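Local structure of PrgB (Enterococcus faecalis, 6EVU) at residues Ile155-Thr161 and Ser298-Phe304; Tyr195-Leu200 and Glu212-Phe217. The protein promotes aggregation, biofilm formation and conjugation by binding and compacting DNA, and is represented here by its adhesin domain. All coordinates share one frame; numbering follows the deposited sequence.

Contact 1: residues Ile155-Thr161 and Ser298-Phe304; sequences ITAFIGT and SAQWFAF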
loop_
_atom_site.group_PDB
_atom_site.type_symbol
_atom_site.label_atom_id
_atom_site.label_comp_id
_atom_site.label_asym_id
_atom_site.label_seq_id
_atom_site.Cartn_x
_atom_site.Cartn_y
_atom_site.Cartn_z
ATOM N N ILE A 155 -0.751 6.932 -7.940
ATOM C CA ILE A 155 -0.158 5.624 -8.201
ATOM C C ILE A 155 0.781 5.215 -7.068
ATOM O O ILE A 155 0.804 4.043 -6.633
ATOM C CB ILE A 155 0.572 5.702 -9.555
ATOM C CG1 ILE A 155 -0.436 5.868 -10.709
ATOM C CG2 ILE A 155 1.503 4.483 -9.802
ATOM C CD1 ILE A 155 0.214 6.100 -12.064
ATOM N N THR A 156 1.510 6.193 -6.549
ATOM C CA THR A 156 2.259 6.112 -5.290
ATOM C C THR A 156 3.550 5.268 -5.324
ATOM O O THR A 156 4.612 5.813 -5.583
ATOM C CB THR A 156 1.305 5.630 -4.159
ATOM O OG1 THR A 156 -0.012 6.205 -4.435
ATOM C CG2 THR A 156 1.728 6.096 -2.766
ATOM N N ALA A 157 3.486 3.991 -5.023
ATOM C CA ALA A 157 4.712 3.227 -4.792
ATOM C C ALA A 157 4.583 1.791 -5.274
ATOM O O ALA A 157 3.546 1.157 -5.088
ATOM C CB ALA A 157 5.071 3.189 -3.313
ATOM N N PHE A 158 5.685 1.245 -5.784
ATOM C CA PHE A 158 5.828 -0.195 -5.993
ATOM C C PHE A 158 6.996 -0.638 -5.152
ATOM O O PHE A 158 8.050 -0.005 -5.204
ATOM C CB PHE A 158 6.096 -0.517 -7.469
ATOM C CG PHE A 158 4.945 -0.174 -8.396
ATOM C CD1 PHE A 158 4.732 1.146 -8.766
ATOM C CD2 PHE A 158 4.094 -1.175 -8.925
ATOM C CE1 PHE A 158 3.663 1.486 -9.674
ATOM C CE2 PHE A 158 3.004 -0.828 -9.790
ATOM C CZ PHE A 158 2.811 0.481 -10.148
ATOM N N ILE A 159 6.818 -1.679 -4.334
ATOM C CA ILE A 159 7.857 -2.049 -3.370
ATOM C C ILE A 159 8.080 -3.548 -3.435
ATOM O O ILE A 159 7.125 -4.340 -3.454
ATOM C CB ILE A 159 7.459 -1.577 -1.941
ATOM C CG1 ILE A 159 7.534 -0.005 -1.892
ATOM C CG2 ILE A 159 8.365 -2.244 -0.812
ATOM C CD1 ILE A 159 7.057 0.626 -0.662
ATOM N N GLY A 160 9.351 -3.965 -3.367
ATOM C CA GLY A 160 9.566 -5.409 -3.371
ATOM C C GLY A 160 11.040 -5.745 -3.255
ATOM O O GLY A 160 11.904 -4.864 -3.329
ATOM N N THR A 161 11.309 -7.047 -3.112
ATOM C CA THR A 161 12.681 -7.557 -3.064
ATOM C C THR A 161 12.643 -9.061 -3.341
ATOM O O THR A 161 11.591 -9.641 -3.569
ATOM C CB THR A 161 13.341 -7.221 -1.716
ATOM O OG1 THR A 161 14.756 -7.549 -1.820
ATOM C CG2 THR A 161 12.753 -8.075 -0.598
ATOM N N SER A 298 6.715 -11.276 -3.020
ATOM C CA SER A 298 7.543 -10.270 -2.383
ATOM C C SER A 298 7.657 -8.955 -3.167
ATOM O O SER A 298 8.574 -8.165 -2.892
ATOM C CB SER A 298 8.979 -10.833 -2.090
ATOM O OG SER A 298 9.536 -11.480 -3.256
ATOM N N ALA A 299 6.749 -8.665 -4.095
ATOM C CA ALA A 299 6.685 -7.316 -4.640
ATOM C C ALA A 299 5.221 -6.933 -4.832
ATOM O O ALA A 299 4.412 -7.752 -5.264
ATOM C CB ALA A 299 7.386 -7.228 -5.999
ATOM N N GLN A 300 4.911 -5.660 -4.535
ATOM C CA GLN A 300 3.509 -5.255 -4.581
ATOM C C GLN A 300 3.402 -3.817 -5.077
ATOM O O GLN A 300 4.352 -3.032 -5.045
ATOM C CB GLN A 300 2.870 -5.375 -3.179
ATOM C CG GLN A 300 3.362 -4.273 -2.238
ATOM C CD GLN A 300 3.009 -4.572 -0.782
ATOM O OE1 GLN A 300 3.856 -4.687 0.083
ATOM N NE2 GLN A 300 1.720 -4.659 -0.510
ATOM N N TRP A 301 2.168 -3.475 -5.493
ATOM C CA TRP A 301 1.827 -2.095 -5.810
ATOM C C TRP A 301 0.937 -1.591 -4.692
ATOM O O TRP A 301 -0.076 -2.234 -4.405
ATOM C CB TRP A 301 1.086 -2.066 -7.153
ATOM C CG TRP A 301 0.512 -0.707 -7.506
ATOM C CD1 TRP A 301 0.980 0.492 -7.101
ATOM C CD2 TRP A 301 -0.638 -0.431 -8.333
ATOM N NE1 TRP A 301 0.209 1.521 -7.585
ATOM C CE2 TRP A 301 -0.796 0.976 -8.348
ATOM C CE3 TRP A 301 -1.569 -1.234 -9.016
ATOM C CZ2 TRP A 301 -1.850 1.593 -9.067
ATOM C CZ3 TRP A 301 -2.585 -0.615 -9.745
ATOM C CH2 TRP A 301 -2.725 0.774 -9.728
ATOM N N PHE A 302 1.313 -0.482 -4.061
ATOM C CA PHE A 302 0.476 0.143 -3.036
ATOM C C PHE A 302 0.095 1.528 -3.543
ATOM O O PHE A 302 0.926 2.425 -3.588
ATOM C CB PHE A 302 1.140 0.260 -1.661
ATOM C CG PHE A 302 0.163 0.778 -0.651
ATOM C CD1 PHE A 302 -0.795 -0.106 -0.120
ATOM C CD2 PHE A 302 0.058 2.117 -0.403
ATOM C CE1 PHE A 302 -1.757 0.335 0.761
ATOM C CE2 PHE A 302 -0.961 2.606 0.485
ATOM C CZ PHE A 302 -1.852 1.712 1.048
ATOM N N ALA A 303 -1.181 1.714 -3.865
ATOM C CA ALA A 303 -1.701 3.008 -4.284
ATOM C C ALA A 303 -2.423 3.668 -3.116
ATOM O O ALA A 303 -3.175 2.998 -2.395
ATOM C CB ALA A 303 -2.677 2.827 -5.445
ATOM N N PHE A 304 -2.218 4.970 -2.967
ATOM C CA PHE A 304 -2.851 5.769 -1.926
ATOM C C PHE A 304 -3.878 6.706 -2.530
ATOM O O PHE A 304 -3.540 7.496 -3.403
ATOM C CB PHE A 304 -1.845 6.618 -1.164
ATOM C CG PHE A 304 -2.486 7.464 -0.129
ATOM C CD1 PHE A 304 -2.817 6.907 1.099
ATOM C CD2 PHE A 304 -2.806 8.828 -0.385
ATOM C CE1 PHE A 304 -3.451 7.703 2.099
ATOM C CE2 PHE A 304 -3.406 9.632 0.638
ATOM C CZ PHE A 304 -3.744 9.069 1.851
#
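F158 and W301 face each other as a non-hydrogen-bonded pair of two antiparallel strands, and their rings form an offset stack. The phenyl ring and the five-membered ring of the indole lie 10° from parallel with centroids 4.1 Å apart; the closest touch is F158 CE2 on W301 CG at 3.4 Å. A chi1 of 172° swings CG of W301 away from the backbone N, and the indole then lies along the strand toward I155, presenting a face to F158 and its N-H edge to segment 155-161. There NE1 of W301 donates to I155 O over 2.8 Å, within 6° of the ring plane, so the indole is fixed in rotation by this bond as well as by the stack. Tryptophan suits the place because it combines a broad apolar face with a donor at its rim.

Backbone pairing sets this up. A157 with F302 and I159 with Q300 are the hydrogen-bonded pairs; in the first, A157 N to F302 O is weak at 3.3 Å, whereas in the second Q300 N to I159 O measures 2.8 Å. G160 lies opposite A299 with CA atoms only 3.7 Å apart; the absence of a side chain on G160 permits this close approach, and A299 adds no more than a methyl. Side-chain oxygens continue the pairing past both strand ends: F304 N donates to T156 OG1 at 2.9 Å, a hydroxyl also hydrogen-bonded to P153 O, its strongest polar partner, and S298 OG donates to T161 O at 2.8 Å.

The A157, I159, Q300 and F302 side packs inward on strands 124-137, 169-179 and 280-287, where F302 stacks on F284. Strand 157-160 pairs with strand 145-150 on its other side, and 299-302, paired with 157-160 alone in this sheet, forms its edge.

Contact 2: residues Tyr195-Leu200 and Glu212-Phe217; sequences YALSSL and EFVSDF. With TRS (2-amino-2-hydroxymethyl-propane-1,3-diol), chain C.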
loop_
_atom_site.group_PDB
_atom_site.type_symbol
_atom_site.label_atom_id
_atom_site.label_comp_id
_atom_site.label_asym_id
_atom_site.label_seq_id
_atom_site.Cartn_x
_atom_site.Cartn_y
_atom_site.Cartn_z
ATOM N N TYR A 195 -9.177 7.260 4.220
ATOM C CA TYR A 195 -8.364 6.830 3.095
ATOM C C TYR A 195 -8.645 5.373 2.789
ATOM O O TYR A 195 -9.106 4.620 3.651
ATOM C CB TYR A 195 -6.868 7.007 3.351
ATOM C CG TYR A 195 -6.308 6.494 4.685
ATOM C CD1 TYR A 195 -6.410 7.236 5.862
ATOM C CD2 TYR A 195 -5.648 5.281 4.730
ATOM C CE1 TYR A 195 -5.845 6.722 7.094
ATOM C CE2 TYR A 195 -5.065 4.783 5.894
ATOM C CZ TYR A 195 -5.173 5.501 7.061
ATOM O OH TYR A 195 -4.585 5.007 8.187
ATOM N N ALA A 196 -8.424 5.007 1.529
ATOM C CA ALA A 196 -8.742 3.672 1.062
ATOM C C ALA A 196 -7.598 2.710 1.361
ATOM O O ALA A 196 -6.414 3.064 1.296
ATOM C CB ALA A 196 -8.989 3.688 -0.439
ATOM N N LEU A 197 -7.945 1.462 1.633
ATOM C CA LEU A 197 -6.960 0.393 1.706
ATOM C C LEU A 197 -7.567 -0.596 0.729
ATOM O O LEU A 197 -8.568 -1.257 1.046
ATOM C CB LEU A 197 -6.809 -0.179 3.113
ATOM C CG LEU A 197 -6.505 0.967 4.085
ATOM C CD1 LEU A 197 -6.855 0.595 5.485
ATOM C CD2 LEU A 197 -5.066 1.357 3.916
ATOM N N SER A 198 -7.019 -0.646 -0.477
ATOM C CA SER A 198 -7.636 -1.349 -1.586
ATOM C C SER A 198 -6.724 -2.421 -2.148
ATOM O O SER A 198 -5.546 -2.528 -1.782
ATOM C CB SER A 198 -8.027 -0.378 -2.706
ATOM O OG SER A 198 -9.087 0.443 -2.236
ATOM N N SER A 199 -7.331 -3.223 -3.022
ATOM C CA SER A 199 -6.606 -4.185 -3.827
ATOM C C SER A 199 -5.755 -5.097 -2.942
ATOM O O SER A 199 -4.549 -5.330 -3.189
ATOM C CB SER A 199 -5.757 -3.442 -4.858
ATOM O OG SER A 199 -5.313 -4.296 -5.887
ATOM N N LEU A 200 -6.312 -5.563 -1.820
ATOM C CA LEU A 200 -5.493 -6.420 -0.946
ATOM C C LEU A 200 -5.820 -7.863 -1.315
ATOM O O LEU A 200 -6.663 -8.520 -0.697
ATOM C CB LEU A 200 -5.708 -6.127 0.540
ATOM C CG LEU A 200 -5.399 -4.679 0.943
ATOM C CD1 LEU A 200 -5.830 -4.397 2.379
ATOM C CD2 LEU A 200 -3.893 -4.447 0.757
ATOM N N GLU A 212 -1.514 -9.807 0.513
ATOM C CA GLU A 212 -1.221 -8.396 0.793
ATOM C C GLU A 212 -2.084 -7.938 1.970
ATOM O O GLU A 212 -3.259 -8.342 2.086
ATOM C CB GLU A 212 -1.450 -7.521 -0.447
ATOM C CG GLU A 212 -0.740 -8.085 -1.645
ATOM C CD GLU A 212 -0.544 -7.110 -2.778
ATOM O OE1 GLU A 212 -1.130 -6.006 -2.743
ATOM O OE2 GLU A 212 0.154 -7.480 -3.752
ATOM N N PHE A 213 -1.479 -7.161 2.883
ATOM C CA PHE A 213 -2.126 -6.734 4.131
ATOM C C PHE A 213 -1.812 -5.278 4.440
ATOM O O PHE A 213 -0.907 -4.670 3.846
ATOM C CB PHE A 213 -1.668 -7.592 5.340
ATOM C CG PHE A 213 -0.180 -7.449 5.674
ATOM C CD1 PHE A 213 0.265 -6.466 6.550
ATOM C CD2 PHE A 213 0.741 -8.349 5.136
ATOM C CE1 PHE A 213 1.597 -6.341 6.869
ATOM C CE2 PHE A 213 2.093 -8.256 5.469
ATOM C CZ PHE A 213 2.530 -7.256 6.320
ATOM N N VAL A 214 -2.568 -4.728 5.401
ATOM C CA VAL A 214 -2.200 -3.541 6.146
ATOM C C VAL A 214 -2.190 -3.871 7.631
ATOM O O VAL A 214 -2.815 -4.835 8.070
ATOM C CB VAL A 214 -3.161 -2.381 5.843
ATOM C CG1 VAL A 214 -2.974 -1.961 4.398
ATOM C CG2 VAL A 214 -4.692 -2.789 6.131
ATOM N N SER A 215 -1.437 -3.089 8.408
ATOM C CA SER A 215 -1.280 -3.376 9.837
ATOM C C SER A 215 -0.710 -2.139 10.524
ATOM O O SER A 215 -0.368 -1.146 9.866
ATOM C CB SER A 215 -0.363 -4.582 10.061
ATOM O OG SER A 215 0.939 -4.214 9.634
ATOM N N ASP A 216 -0.544 -2.243 11.856
ATOM C CA ASP A 216 0.186 -1.257 12.649
ATOM C C ASP A 216 -0.305 0.164 12.363
ATOM O O ASP A 216 0.462 1.097 12.112
ATOM C CB ASP A 216 1.683 -1.384 12.427
ATOM C CG ASP A 216 2.160 -2.791 12.669
ATOM O OD1 ASP A 216 2.040 -3.232 13.821
ATOM O OD2 ASP A 216 2.585 -3.458 11.697
ATOM N N PHE A 217 -1.617 0.326 12.475
ATOM C CA PHE A 217 -2.168 1.656 12.286
ATOM C C PHE A 217 -1.612 2.559 13.379
ATOM O O PHE A 217 -1.536 2.158 14.541
ATOM C CB PHE A 217 -3.699 1.578 12.274
ATOM C CG PHE A 217 -4.211 1.103 10.935
ATOM C CD1 PHE A 217 -4.187 -0.249 10.604
ATOM C CD2 PHE A 217 -4.518 2.030 9.941
ATOM C CE1 PHE A 217 -4.554 -0.674 9.312
ATOM C CE2 PHE A 217 -4.922 1.626 8.637
ATOM C CZ PHE A 217 -4.950 0.276 8.330
HETATM C C TRS C . -2.059 -5.759 -6.491
HETATM C C1 TRS C . -2.991 -6.382 -7.570
HETATM C C2 TRS C . -1.899 -4.247 -6.687
HETATM C C3 TRS C . -0.671 -6.450 -6.524
HETATM N N TRS C . -2.734 -5.954 -5.219
HETATM O O1 TRS C . -3.178 -7.718 -7.112
HETATM O O2 TRS C . -3.147 -3.609 -6.772
HETATM O O3 TRS C . 0.203 -5.636 -5.702
HETATM O O HOH W 1 -5.600 -9.702 1.708
#
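Within the antigen I/II-family adhesin domain, strands 193-197 and 211-215 belong to different antiparallel sheets, and their meeting is a layer of mostly buried apolar side chains that ends at a small polar pocket. L197 reaches toward the other segment and divides its branches: CD2 meets V214 CG1 at 4.0 Å, while CD1 comes to F217 CZ, at the ring edge, at 3.4 Å. Branched aliphatic residues suit this place because each can touch two neighbours, and F223 of strand 221-225 packs on L197, V214 and F217 alike. Y195 slides past F217 in the opposite direction, its OH lying in the plane of the phenylalanine ring; that hydroxyl is hydrogen-bonded to N221. Farther along, L200 lays CB against E212 O.

No direct hydrogen bond joins the segments. A water bridges them, donating to L200 O and E212 O, and so does a Tris molecule, probably from the crystallisation liquor, which D260, N201 and the W301 backbone N also hold. E212 turns CG away from its carbonyl carbon (chi1 -51°) and runs extended, carrying its carboxylate to the Tris. The Tris N donates to S199 OG at 3.1 Å and to E212 OE1 at 3.0 Å, and Tris O3 to E212 OE2 at 2.7 Å.

Overall arrangement
From the N terminus, the chain first reaches 155-161, and only 137 residues later does 298-304 return beside it, so contact 1 closes a long loop, about a third of it strand and without helix. Contact 2 lies wholly within that span: 195-200 and 212-217 are separated by a short excursion of 11 residues. Contact 1 joins two neighbouring strands of the six-stranded sheet side by side, whereas contact 2 ties the three-stranded sheet to strand 211-215 of the large one. Their centres are about 12 Å apart, and they touch directly, with Q300 CB packing on E212 OE2 and F304 CE1 on Y195 CB. Segment 298-304, one half of contact 1, thus also packs against both segments of contact 2.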